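Long-range contacts in aerotolerance-related membrane protein (Bacteroides fragilis, PDB 4JDU), which is of unknown detailed function but binds calcium through a von Willebrand factor type A domain, the part studied here, of a longer protein of the cell membrane: residues 8-13 against 101-106; 38-43 against 194-199; 108-113 against 135-140; 124-129 against 179-184; 186-191 against 200-205. The protein carries 6 engineered substitutions. One frame throughout, in Å; residues are numbered along the deposited sequence.

Contact 1: residues 8-13 against 101-106; sequences GVEVMI and SFTPQE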
# COMPACT_ATOMS: atom_id res chain seq x y z
N GLY A 8 19.80 10.48 -1.37
CA GLY A 8 18.94 9.31 -1.25
C GLY A 8 17.85 9.48 -0.21
O GLY A 8 18.04 10.18 0.79
N VAL A 9 16.72 8.82 -0.44
CA VAL A 9 15.58 8.87 0.47
C VAL A 9 15.30 7.45 0.96
O VAL A 9 15.58 6.49 0.25
CB VAL A 9 14.34 9.43 -0.25
CG1 VAL A 9 13.09 9.42 0.64
CG2 VAL A 9 14.62 10.83 -0.76
N GLU A 10 14.76 7.31 2.16
CA GLU A 10 14.29 6.01 2.62
C GLU A 10 12.80 5.91 2.35
O GLU A 10 12.03 6.81 2.68
CB GLU A 10 14.58 5.81 4.12
CG GLU A 10 16.06 5.72 4.42
CD GLU A 10 16.35 5.35 5.85
OE1 GLU A 10 15.39 5.06 6.60
OE2 GLU A 10 17.54 5.36 6.23
N VAL A 11 12.38 4.81 1.71
CA VAL A 11 10.98 4.64 1.33
C VAL A 11 10.42 3.36 1.94
O VAL A 11 10.93 2.27 1.68
CB VAL A 11 10.82 4.58 -0.20
CG1 VAL A 11 9.35 4.39 -0.59
CG2 VAL A 11 11.39 5.83 -0.85
N MSE A 12 9.39 3.49 2.77
CA MSE A 12 8.73 2.30 3.31
C MSE A 12 7.42 2.08 2.59
O MSE A 12 6.50 2.91 2.66
CB MSE A 12 8.50 2.42 4.82
CG MSE A 12 7.74 1.24 5.39
SE MSE A 12 8.68 -0.44 5.11
CE MSE A 12 10.30 -0.05 6.10
N ILE A 13 7.35 0.96 1.88
CA ILE A 13 6.12 0.53 1.23
C ILE A 13 5.23 -0.12 2.27
O ILE A 13 5.68 -0.95 3.06
CB ILE A 13 6.40 -0.50 0.12
CG1 ILE A 13 7.42 0.05 -0.87
CG2 ILE A 13 5.11 -0.89 -0.59
CD1 ILE A 13 6.94 1.28 -1.63
N SER A 101 9.88 2.60 11.41
CA SER A 101 10.71 1.60 10.75
C SER A 101 11.88 2.15 9.95
O SER A 101 12.60 1.39 9.29
CB SER A 101 9.85 0.73 9.83
OG SER A 101 8.95 -0.06 10.59
N PHE A 102 12.07 3.47 9.99
CA PHE A 102 13.18 4.09 9.27
C PHE A 102 14.48 4.01 10.06
O PHE A 102 14.47 3.79 11.28
CB PHE A 102 12.85 5.55 8.93
CG PHE A 102 11.71 5.69 7.95
CD1 PHE A 102 11.94 5.58 6.58
CD2 PHE A 102 10.41 5.90 8.39
CE1 PHE A 102 10.90 5.70 5.66
CE2 PHE A 102 9.35 6.01 7.48
CZ PHE A 102 9.60 5.91 6.11
N THR A 103 15.61 4.16 9.38
CA THR A 103 16.89 4.16 10.07
C THR A 103 17.14 5.51 10.74
O THR A 103 16.65 6.54 10.28
CB THR A 103 18.08 3.86 9.13
OG1 THR A 103 18.48 5.06 8.45
CG2 THR A 103 17.71 2.82 8.12
N PRO A 104 17.92 5.52 11.82
CA PRO A 104 18.25 6.80 12.46
C PRO A 104 19.16 7.71 11.62
O PRO A 104 19.46 8.81 12.08
CB PRO A 104 18.95 6.38 13.75
CG PRO A 104 19.40 4.97 13.52
CD PRO A 104 18.37 4.37 12.62
N GLN A 105 19.57 7.27 10.43
CA GLN A 105 20.56 8.00 9.62
C GLN A 105 20.26 9.49 9.47
O GLN A 105 19.17 9.88 9.04
CB GLN A 105 20.74 7.33 8.25
CG GLN A 105 22.18 7.38 7.74
CD GLN A 105 22.51 6.24 6.79
OE1 GLN A 105 21.92 6.12 5.71
NE2 GLN A 105 23.47 5.40 7.17
N GLU A 106 21.24 10.32 9.82
CA GLU A 106 21.05 11.76 9.94
C GLU A 106 20.66 12.47 8.65
O GLU A 106 21.28 12.27 7.61
CB GLU A 106 22.31 12.41 10.52
O HOH W 1 19.63 5.95 4.58
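Glu10 and Phe102 meet where the first strand (9-16) of the von Willebrand factor type A domain, an alpha/beta fold of Rossmann type, faces the loop between helix 91-99 and strand 109-116. The tight part lies along the ring. The two side chains slide past each other in opposite directions, with carboxylate and ring planes 23° apart, and Phe102 CD1 sits 3.6 Å from Glu10 CB. Farther round, Phe102 CE1 comes to 3.4 Å from the main-chain Glu10 O, and Phe102 CZ packs 3.9 Å from CB of Met12, a selenomethionine. Ile65 adds cover from strand 59-66 to both Glu10 and Met12.

The carboxylate of Glu10, a buried residue, is gripped by the loop. Its CG is anti to the carbonyl carbon (chi1 -67°), and the extended chain beyond carries the carboxylate to Thr103. There Thr103 N donates to the syn lone pair of Glu10 OE1 over 2.9 Å, a nearly straight bond of 163°. Thr103 OG1 also donates to Glu10 OE2, although the modelled length of 2.4 Å is too short to be trusted exactly. On the loose, solvent side the exposed Gln105 reaches Glu10 mainly through a water, which donates to Glu10 OE2 and to Gln105 OE1. Within the loop Thr103 OG1 closes an ST turn, accepting from Gln105 N at 3.2 Å.

Contact 2: residues 38-43 against 194-199; sequences ISKLVD and NSNSAQ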
# COMPACT_ATOMS: atom_id res chain seq x y z
N ILE A 38 5.12 -2.00 -7.37
CA ILE A 38 6.25 -2.02 -6.43
C ILE A 38 7.52 -2.45 -7.15
O ILE A 38 8.59 -1.86 -6.96
CB ILE A 38 5.96 -2.95 -5.26
CG1 ILE A 38 4.82 -2.36 -4.42
CG2 ILE A 38 7.20 -3.12 -4.38
CD1 ILE A 38 4.29 -3.30 -3.39
N SER A 39 7.40 -3.47 -8.00
CA SER A 39 8.52 -3.93 -8.80
C SER A 39 9.09 -2.81 -9.68
O SER A 39 10.31 -2.62 -9.74
CB SER A 39 8.10 -5.12 -9.66
OG SER A 39 9.20 -5.66 -10.36
N LYS A 40 8.21 -2.08 -10.35
CA LYS A 40 8.65 -0.96 -11.18
C LYS A 40 9.29 0.12 -10.33
O LYS A 40 10.32 0.70 -10.71
CB LYS A 40 7.47 -0.36 -11.97
CG LYS A 40 6.82 -1.32 -12.93
CD LYS A 40 7.87 -2.13 -13.65
CE LYS A 40 7.26 -3.19 -14.54
NZ LYS A 40 8.33 -3.97 -15.23
N LEU A 41 8.67 0.39 -9.19
CA LEU A 41 9.13 1.43 -8.28
C LEU A 41 10.56 1.19 -7.82
O LEU A 41 11.40 2.10 -7.87
CB LEU A 41 8.18 1.52 -7.08
CG LEU A 41 8.43 2.60 -6.03
CD1 LEU A 41 8.55 3.94 -6.70
CD2 LEU A 41 7.30 2.62 -5.03
N VAL A 42 10.85 -0.04 -7.40
CA VAL A 42 12.20 -0.36 -6.94
C VAL A 42 13.22 -0.42 -8.08
O VAL A 42 14.38 -0.03 -7.90
CB VAL A 42 12.26 -1.65 -6.08
CG1 VAL A 42 11.32 -1.55 -4.90
CG2 VAL A 42 11.94 -2.87 -6.92
N ASP A 43 12.79 -0.90 -9.26
CA ASP A 43 13.68 -0.97 -10.42
C ASP A 43 14.05 0.44 -10.88
O ASP A 43 15.07 0.63 -11.55
CB ASP A 43 13.05 -1.76 -11.58
CG ASP A 43 13.26 -3.26 -11.46
OD1 ASP A 43 14.04 -3.69 -10.59
OD2 ASP A 43 12.65 -4.01 -12.25
N ASN A 194 -2.21 3.05 -15.21
CA ASN A 194 -0.92 2.63 -15.75
C ASN A 194 0.11 2.58 -14.61
O ASN A 194 0.54 3.62 -14.11
CB ASN A 194 -0.45 3.57 -16.87
CG ASN A 194 0.79 3.06 -17.58
OD1 ASN A 194 1.83 2.82 -16.96
ND2 ASN A 194 0.69 2.88 -18.90
N SER A 195 0.49 1.37 -14.21
CA SER A 195 1.40 1.17 -13.08
C SER A 195 2.77 1.80 -13.34
O SER A 195 3.44 2.26 -12.41
CB SER A 195 1.57 -0.32 -12.77
OG SER A 195 2.70 -0.87 -13.43
N ASN A 196 3.19 1.82 -14.60
CA ASN A 196 4.45 2.47 -14.98
C ASN A 196 4.36 3.98 -14.83
O ASN A 196 5.32 4.63 -14.42
CB ASN A 196 4.85 2.08 -16.41
CG ASN A 196 5.16 0.60 -16.54
OD1 ASN A 196 6.29 0.18 -16.29
ND2 ASN A 196 4.17 -0.19 -16.92
N SER A 197 3.19 4.54 -15.17
CA SER A 197 2.94 5.97 -15.01
C SER A 197 2.78 6.36 -13.55
O SER A 197 3.30 7.38 -13.10
CB SER A 197 1.71 6.38 -15.82
OG SER A 197 1.97 6.27 -17.21
N ALA A 198 2.05 5.54 -12.79
CA ALA A 198 1.90 5.78 -11.36
C ALA A 198 3.27 5.75 -10.68
O ALA A 198 3.56 6.58 -9.81
CB ALA A 198 0.97 4.74 -10.74
N GLN A 199 4.11 4.81 -11.10
CA GLN A 199 5.48 4.67 -10.59
C GLN A 199 6.29 5.95 -10.77
O GLN A 199 6.97 6.40 -9.84
CB GLN A 199 6.19 3.51 -11.30
CG GLN A 199 7.64 3.32 -10.89
CD GLN A 199 8.63 3.81 -11.93
OE1 GLN A 199 8.28 3.98 -13.10
NE2 GLN A 199 9.87 4.04 -11.51
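Lys40 and Gln199 carry a helix-to-helix contact made without any hydrogen bond across it, an example of long polar side chains packing by their methylenes. Gln199 CG is the main probe: it lies 3.5 Å from Leu41 N, over the main chain of helix 37-43, and 3.8 Å from Lys40 CB. With CG anti to the backbone N (chi1 177°), the chain reaches the main chain of Leu41; the bend at chi2 brings CD near Lys40 O. NE2 stands 3.5 Å from Lys40 O, but at an angle too poor for a hydrogen bond. Lys40 CG passes 3.7 Å from Asn196 OD1; the Asn196 side chain is poorly ordered, so this outer part is less certain.

One shell out, Asn194 N-caps helix 195-206, its OD1 accepting from Ser197 N at 2.8 Å with the donor above the carbonyl plane. The axes of the two short helical segments come within 9.0 Å and cross at -44°. Helix 37-43 lies between this neighbour and helix 69-77, where Asp43 forms a salt bridge with Lys73. Beneath, Ile38 and Leu41 rest on Ile13 of strand 9-16, and Leu41 also touches Ile202 farther along helix 195-206.

Contact 3: residues 108-113 against 135-140; sequences VGRAIV and SGIQVN. Engineered in segment 135-140: Ser135 (natural residue Lys).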
# COMPACT_ATOMS: atom_id res chain seq x y z
N VAL A 108 18.12 12.41 6.46
CA VAL A 108 17.68 11.69 5.27
C VAL A 108 16.18 11.83 5.12
O VAL A 108 15.44 11.85 6.11
CB VAL A 108 18.09 10.19 5.31
CG1 VAL A 108 17.38 9.45 6.44
CG2 VAL A 108 17.82 9.52 3.97
N GLY A 109 15.72 11.97 3.88
CA GLY A 109 14.30 12.02 3.61
C GLY A 109 13.65 10.69 3.95
O GLY A 109 14.25 9.63 3.80
N ARG A 110 12.41 10.76 4.45
CA ARG A 110 11.66 9.55 4.77
C ARG A 110 10.27 9.66 4.14
O ARG A 110 9.57 10.65 4.33
CB ARG A 110 11.52 9.37 6.28
CG ARG A 110 12.82 9.34 7.09
CD ARG A 110 12.45 9.36 8.59
NE ARG A 110 13.53 9.34 9.59
CZ ARG A 110 14.70 8.71 9.52
NH1 ARG A 110 15.07 8.01 8.45
NH2 ARG A 110 15.54 8.80 10.55
N ALA A 111 9.88 8.63 3.40
CA ALA A 111 8.56 8.61 2.77
C ALA A 111 7.89 7.26 2.95
O ALA A 111 8.55 6.22 2.86
CB ALA A 111 8.67 8.93 1.28
N ILE A 112 6.59 7.29 3.21
CA ILE A 112 5.78 6.09 3.29
C ILE A 112 4.89 6.06 2.07
O ILE A 112 4.34 7.09 1.68
CB ILE A 112 4.91 6.09 4.56
CG1 ILE A 112 5.81 6.09 5.81
CG2 ILE A 112 3.94 4.90 4.56
CD1 ILE A 112 5.06 6.29 7.11
N VAL A 113 4.80 4.89 1.43
CA VAL A 113 3.90 4.73 0.29
C VAL A 113 2.91 3.62 0.61
O VAL A 113 3.27 2.44 0.64
CB VAL A 113 4.68 4.39 -1.00
CG1 VAL A 113 3.71 4.24 -2.19
CG2 VAL A 113 5.73 5.45 -1.30
N SER A 135 6.01 14.77 12.00
CA SER A 135 7.39 14.42 12.33
C SER A 135 8.34 14.51 11.14
O SER A 135 9.53 14.25 11.28
CB SER A 135 7.46 13.03 12.98
OG SER A 135 7.19 11.99 12.06
N GLY A 136 7.79 14.88 9.98
CA GLY A 136 8.59 15.06 8.77
C GLY A 136 8.53 13.89 7.80
O GLY A 136 9.19 13.92 6.76
N ILE A 137 7.77 12.85 8.14
CA ILE A 137 7.67 11.66 7.29
C ILE A 137 6.45 11.75 6.39
O ILE A 137 5.31 11.67 6.86
CB ILE A 137 7.56 10.36 8.13
CG1 ILE A 137 8.77 10.19 9.05
CG2 ILE A 137 7.40 9.14 7.20
CD1 ILE A 137 8.61 9.05 10.04
N GLN A 138 6.69 11.92 5.09
CA GLN A 138 5.60 12.05 4.12
C GLN A 138 4.83 10.75 3.95
O GLN A 138 5.41 9.67 3.92
CB GLN A 138 6.19 12.46 2.77
CG GLN A 138 5.20 12.51 1.62
CD GLN A 138 5.87 12.84 0.31
OE1 GLN A 138 6.66 12.05 -0.21
NE2 GLN A 138 5.57 14.03 -0.22
N VAL A 139 3.51 10.87 3.83
CA VAL A 139 2.68 9.70 3.54
C VAL A 139 1.94 9.89 2.23
O VAL A 139 1.12 10.81 2.08
CB VAL A 139 1.65 9.41 4.64
CG1 VAL A 139 0.92 8.10 4.34
CG2 VAL A 139 2.31 9.36 6.01
N ASN A 140 2.26 9.01 1.28
CA ASN A 140 1.65 8.97 -0.04
C ASN A 140 0.72 7.78 -0.12
O ASN A 140 0.92 6.77 0.55
CB ASN A 140 2.75 8.83 -1.10
CG ASN A 140 3.79 9.93 -1.01
OD1 ASN A 140 3.51 11.09 -1.34
ND2 ASN A 140 5.00 9.58 -0.56
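Ile112 and Ile137 cross obliquely where the parallel strands 109-116 and 138-143 come together. Ile137 CG2 lies 3.7 Å from Ile112 CD1 and equally close to its CG1. The other branch of Ile137 turns to Arg110: CG1, anti to the carbonyl carbon (chi1 -59°), meets Arg110 CD at 3.8 Å, so that one isoleucine spans two residues of the partner strand. The arginine chain runs extended past it, taking the guanidinium toward Thr103 O, to which NH2 makes a weak bond.

Ile112 and Val139 share one face of the sheet; Ala111, Val113, Gln138 and Asn140 occupy the other. Gln138 and Asn140 are buried polar neighbours on one strand: Asn140 ND2 donates to Gln138 OE1 over 3.0 Å, with OE1 near the Asn140 amide plane but the donor well above that of Gln138. The remaining amide atoms are taken up by the next strand and helix and the turn before them: Asn140 OD1 accepts from Ile188 N, and Gln138 NE2 donates to Glu205 OE2 and Asn186 O. Between the strands, Ile112 N bonds Gln138 O at 2.7 Å (170°) and Asn140 N bonds Ile112 O at 2.9 Å, the alternation expected of parallel pairing.

The two strands are joined by helix 125-134, which ends in a Schellman motif at Gly136, in a beta-alpha-beta crossover. That helix covers Ile112 and Val139 through Ser132, while helix 195-206 covers Val113 and Asn140.

Contact 4: residues 124-129 against 179-184; sequences GAVAAA and QEIAKE. Engineered in segment 124-129: Ala127 (natural residue Glu).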
# COMPACT_ATOMS: atom_id res chain seq x y z
N GLY A 124 -8.48 5.89 12.49
CA GLY A 124 -7.14 6.32 12.85
C GLY A 124 -6.11 6.40 11.74
O GLY A 124 -4.96 6.76 11.99
N ALA A 125 -6.50 6.07 10.51
CA ALA A 125 -5.57 6.20 9.39
C ALA A 125 -5.18 7.65 9.14
O ALA A 125 -4.01 7.96 8.93
CB ALA A 125 -6.17 5.58 8.13
N VAL A 126 -6.17 8.55 9.17
CA VAL A 126 -5.91 9.96 8.96
C VAL A 126 -5.02 10.51 10.09
O VAL A 126 -4.04 11.23 9.83
CB VAL A 126 -7.22 10.77 8.82
CG1 VAL A 126 -6.94 12.25 8.71
CG2 VAL A 126 -8.01 10.30 7.60
N ALA A 127 -5.35 10.15 11.33
CA ALA A 127 -4.56 10.57 12.50
C ALA A 127 -3.13 10.04 12.41
O ALA A 127 -2.18 10.74 12.77
CB ALA A 127 -5.23 10.09 13.78
N ALA A 128 -2.97 8.81 11.93
CA ALA A 128 -1.64 8.25 11.77
C ALA A 128 -0.85 9.03 10.72
O ALA A 128 0.35 9.29 10.90
CB ALA A 128 -1.71 6.77 11.39
N ALA A 129 -1.50 9.40 9.62
CA ALA A 129 -0.85 10.17 8.58
C ALA A 129 -0.42 11.54 9.10
O ALA A 129 0.68 11.99 8.80
CB ALA A 129 -1.77 10.33 7.36
N GLN A 179 -7.49 9.98 -0.51
CA GLN A 179 -7.10 11.36 -0.74
C GLN A 179 -6.88 12.11 0.57
O GLN A 179 -5.96 12.92 0.69
CB GLN A 179 -8.14 12.07 -1.61
CG GLN A 179 -8.17 11.56 -3.06
CD GLN A 179 -9.37 12.08 -3.84
OE1 GLN A 179 -10.42 12.37 -3.26
NE2 GLN A 179 -9.22 12.19 -5.15
N GLU A 180 -7.72 11.83 1.57
CA GLU A 180 -7.58 12.54 2.83
C GLU A 180 -6.31 12.09 3.55
O GLU A 180 -5.61 12.90 4.17
CB GLU A 180 -8.82 12.34 3.71
CG GLU A 180 -8.87 13.27 4.90
CD GLU A 180 -10.01 12.97 5.85
OE1 GLU A 180 -10.72 11.96 5.63
OE2 GLU A 180 -10.18 13.73 6.83
N ILE A 181 -6.01 10.81 3.47
CA ILE A 181 -4.79 10.27 4.07
C ILE A 181 -3.55 10.93 3.47
O ILE A 181 -2.66 11.38 4.21
CB ILE A 181 -4.71 8.74 3.95
CG1 ILE A 181 -5.81 8.09 4.80
CG2 ILE A 181 -3.33 8.22 4.37
CD1 ILE A 181 -6.05 6.62 4.48
N ALA A 182 -3.49 11.01 2.15
CA ALA A 182 -2.35 11.64 1.49
C ALA A 182 -2.27 13.12 1.83
O ALA A 182 -1.17 13.65 2.05
CB ALA A 182 -2.42 11.44 -0.02
N LYS A 183 -3.41 13.81 1.86
CA LYS A 183 -3.43 15.23 2.20
C LYS A 183 -2.84 15.45 3.59
O LYS A 183 -1.93 16.27 3.77
CB LYS A 183 -4.86 15.78 2.14
CG LYS A 183 -5.00 17.15 2.79
CD LYS A 183 -6.47 17.52 2.99
CE LYS A 183 -6.62 18.82 3.75
NZ LYS A 183 -8.05 19.15 3.97
N GLU A 184 -3.34 14.70 4.57
CA GLU A 184 -2.89 14.90 5.94
C GLU A 184 -1.46 14.39 6.12
O GLU A 184 -0.77 14.82 7.04
CB GLU A 184 -3.84 14.24 6.94
CG GLU A 184 -5.23 14.88 6.98
CD GLU A 184 -5.23 16.34 7.37
OE1 GLU A 184 -6.22 17.03 7.03
OE2 GLU A 184 -4.28 16.81 8.03
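Helices 125-134 and 175-184, side by side on one face of the alpha/beta sandwich, meet through Val126, Ala129 and Ile181. Their short segments run nearly parallel, at an angle of 20° and an axis separation of 8.2 Å, a closeness that small residues permit. Ala129 CB comes within 3.4 Å of the main-chain Ile181 O. Ile181 splits its two branches along the neighbouring helix: CD1 packs 3.8 Å from Ala125 CB, and CG2, anti to the backbone N, lies 4.0 Å from Ala129 CB.

Val126 rides nearer the surface between two glutamates. Its CG1 touches Glu184 CG at 3.6 Å, and its CG2 meets Glu180 OE1 at 3.7 Å, the Val126 and Glu180 side chains crossing at about a right angle. Glu184 thus offers a methylene and Glu180 a carboxylate oxygen to the valine methyls. Ser133 OG links the ends of the segments, bonding Glu184 O and, weakly, Ala129 O.

The calcium ion lies about 12 Å from the Ile181 side chain, so the packing is near the metal site without forming it. Helix 91-99 lies against the pair through Ile91 and Ile95, and on the far flank Ala182 touches Tyr189 of strand 189-191.

Contact 5: residues 186-191 against 200-205; sequences NGIYIR and KAINQE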
# COMPACT_ATOMS: atom_id res chain seq x y z
N ASN A 186 0.85 15.03 3.98
CA ASN A 186 1.67 15.92 3.16
C ASN A 186 2.25 15.19 1.95
O ASN A 186 3.38 15.46 1.54
CB ASN A 186 2.80 16.53 4.02
CG ASN A 186 3.44 17.75 3.37
OD1 ASN A 186 2.81 18.44 2.57
ND2 ASN A 186 4.69 18.02 3.73
N GLY A 187 1.48 14.25 1.39
CA GLY A 187 1.95 13.47 0.27
C GLY A 187 1.00 13.58 -0.90
O GLY A 187 0.12 14.45 -0.93
N ILE A 188 1.18 12.69 -1.86
CA ILE A 188 0.29 12.70 -3.01
C ILE A 188 -0.58 11.46 -3.04
O ILE A 188 -0.25 10.42 -2.45
CB ILE A 188 1.02 12.85 -4.36
CG1 ILE A 188 1.90 11.63 -4.63
CG2 ILE A 188 1.81 14.16 -4.41
CD1 ILE A 188 2.45 11.58 -6.04
N TYR A 189 -1.74 11.60 -3.69
CA TYR A 189 -2.60 10.46 -3.98
C TYR A 189 -2.63 10.23 -5.48
O TYR A 189 -2.78 11.17 -6.27
CB TYR A 189 -4.04 10.67 -3.48
CG TYR A 189 -5.00 9.66 -4.06
CD1 TYR A 189 -5.00 8.35 -3.62
CD2 TYR A 189 -5.89 10.01 -5.07
CE1 TYR A 189 -5.85 7.41 -4.17
CE2 TYR A 189 -6.75 9.07 -5.61
CZ TYR A 189 -6.73 7.77 -5.15
OH TYR A 189 -7.57 6.80 -5.66
N ILE A 190 -2.49 8.97 -5.88
CA ILE A 190 -2.61 8.59 -7.28
C ILE A 190 -3.55 7.41 -7.38
O ILE A 190 -3.35 6.40 -6.68
CB ILE A 190 -1.26 8.14 -7.85
CG1 ILE A 190 -0.24 9.28 -7.79
CG2 ILE A 190 -1.42 7.65 -9.28
CD1 ILE A 190 1.17 8.80 -7.96
N ARG A 191 -4.56 7.51 -8.24
CA ARG A 191 -5.37 6.33 -8.57
C ARG A 191 -4.62 5.53 -9.63
O ARG A 191 -4.38 6.01 -10.74
CB ARG A 191 -6.76 6.70 -9.09
CG ARG A 191 -7.60 5.44 -9.30
CD ARG A 191 -8.78 5.65 -10.24
NE ARG A 191 -9.84 6.45 -9.63
CZ ARG A 191 -11.03 6.65 -10.19
NH1 ARG A 191 -11.31 6.10 -11.37
NH2 ARG A 191 -11.94 7.39 -9.58
N LYS A 200 6.21 6.55 -11.96
CA LYS A 200 6.98 7.76 -12.23
C LYS A 200 6.53 8.91 -11.34
O LYS A 200 7.35 9.66 -10.81
CB LYS A 200 6.87 8.15 -13.71
N ALA A 201 5.21 9.04 -11.18
CA ALA A 201 4.66 10.12 -10.38
C ALA A 201 5.06 9.98 -8.91
O ALA A 201 5.36 10.98 -8.25
CB ALA A 201 3.15 10.15 -10.53
N ILE A 202 5.07 8.75 -8.40
CA ILE A 202 5.44 8.55 -7.01
C ILE A 202 6.95 8.76 -6.81
O ILE A 202 7.37 9.35 -5.82
CB ILE A 202 4.93 7.18 -6.44
CG1 ILE A 202 5.11 7.15 -4.93
CG2 ILE A 202 5.61 6.01 -7.11
CD1 ILE A 202 4.35 8.25 -4.24
N ASN A 203 7.76 8.30 -7.77
CA ASN A 203 9.20 8.56 -7.73
C ASN A 203 9.49 10.05 -7.81
O ASN A 203 10.42 10.55 -7.19
CB ASN A 203 9.91 7.84 -8.89
CG ASN A 203 10.17 6.37 -8.60
OD1 ASN A 203 9.70 5.49 -9.32
ND2 ASN A 203 10.92 6.10 -7.53
N GLN A 204 8.67 10.76 -8.59
CA GLN A 204 8.79 12.20 -8.74
C GLN A 204 8.50 12.93 -7.44
O GLN A 204 9.19 13.89 -7.08
CB GLN A 204 7.86 12.69 -9.85
CG GLN A 204 7.68 14.20 -9.92
CD GLN A 204 6.91 14.64 -11.15
OE1 GLN A 204 7.15 14.14 -12.25
NE2 GLN A 204 5.98 15.57 -10.97
N GLU A 205 7.47 12.47 -6.72
CA GLU A 205 7.13 13.06 -5.43
C GLU A 205 8.18 12.73 -4.37
O GLU A 205 8.54 13.58 -3.55
CB GLU A 205 5.76 12.56 -4.97
CG GLU A 205 5.29 13.18 -3.66
CD GLU A 205 5.17 14.69 -3.72
OE1 GLU A 205 4.79 15.22 -4.79
OE2 GLU A 205 5.47 15.34 -2.70
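Glu205 lies with its stem against Ile188, the two side chains sliding past each other in opposite directions. Starting at the helix, Glu205 CB lies 3.6 Å from Ile188 CD1. CG, anti to the backbone N (chi1 -177°), follows at 3.7 Å from Ile188 CG2, and the bend at chi2 (60°) folds CD back beside the same methyl, at 3.5 Å. At the tip OE1 approaches Ile188 CG2 as well. All the Ile188 distances are those of one of two modelled conformers, and the very close OE1 approach is doubtful. The other oxygen, OE2, turns away to accept from Gln138 NE2, a bond that gives the carboxylate a polar partner on strand 138-143 and would help hold its rotation.

Ile188 also reaches one turn back on the helix: CD1 lies 3.7 Å from Ala201 O, and CG1 is 4.2 Å from Ile202 CD1. Two residues on, Ile190 repeats the approach with a single atom, its CD1 resting 3.5 Å from Ala201 CB. Tyr189, between them, points to the other side, toward helix 175-184.

Ile188 lies just before strand 189-191, the outermost parallel strand beside 138-143, and helix 195-206 runs back across it in the opposite sense. This is a beta-alpha unit at the end of the sheet, the strand followed by a helix packed antiparallel to it, as in the Rossmann-like fold of von Willebrand factor type A domains.

From the N terminus, contact 1 closes the first large loop, bringing the loop after helix 91-99 back to strand 9-16. Contact 2 opens inside that loop and closes far beyond it, so the two cross; they touch where Ile13 meets helix 37-43. Contacts 3 and 4 both nest within contact 2 and cross each other, since helix 125-134 lies between the paired strands of contact 3 in the sequence. Contact 5 opens after them and crosses contact 2, sharing helix 195-206. Together, contacts 1, 3 and 5 follow the central sheet from strand 9-16 to its edge strand 189-191, while contacts 2 and 4 join helices on its two faces.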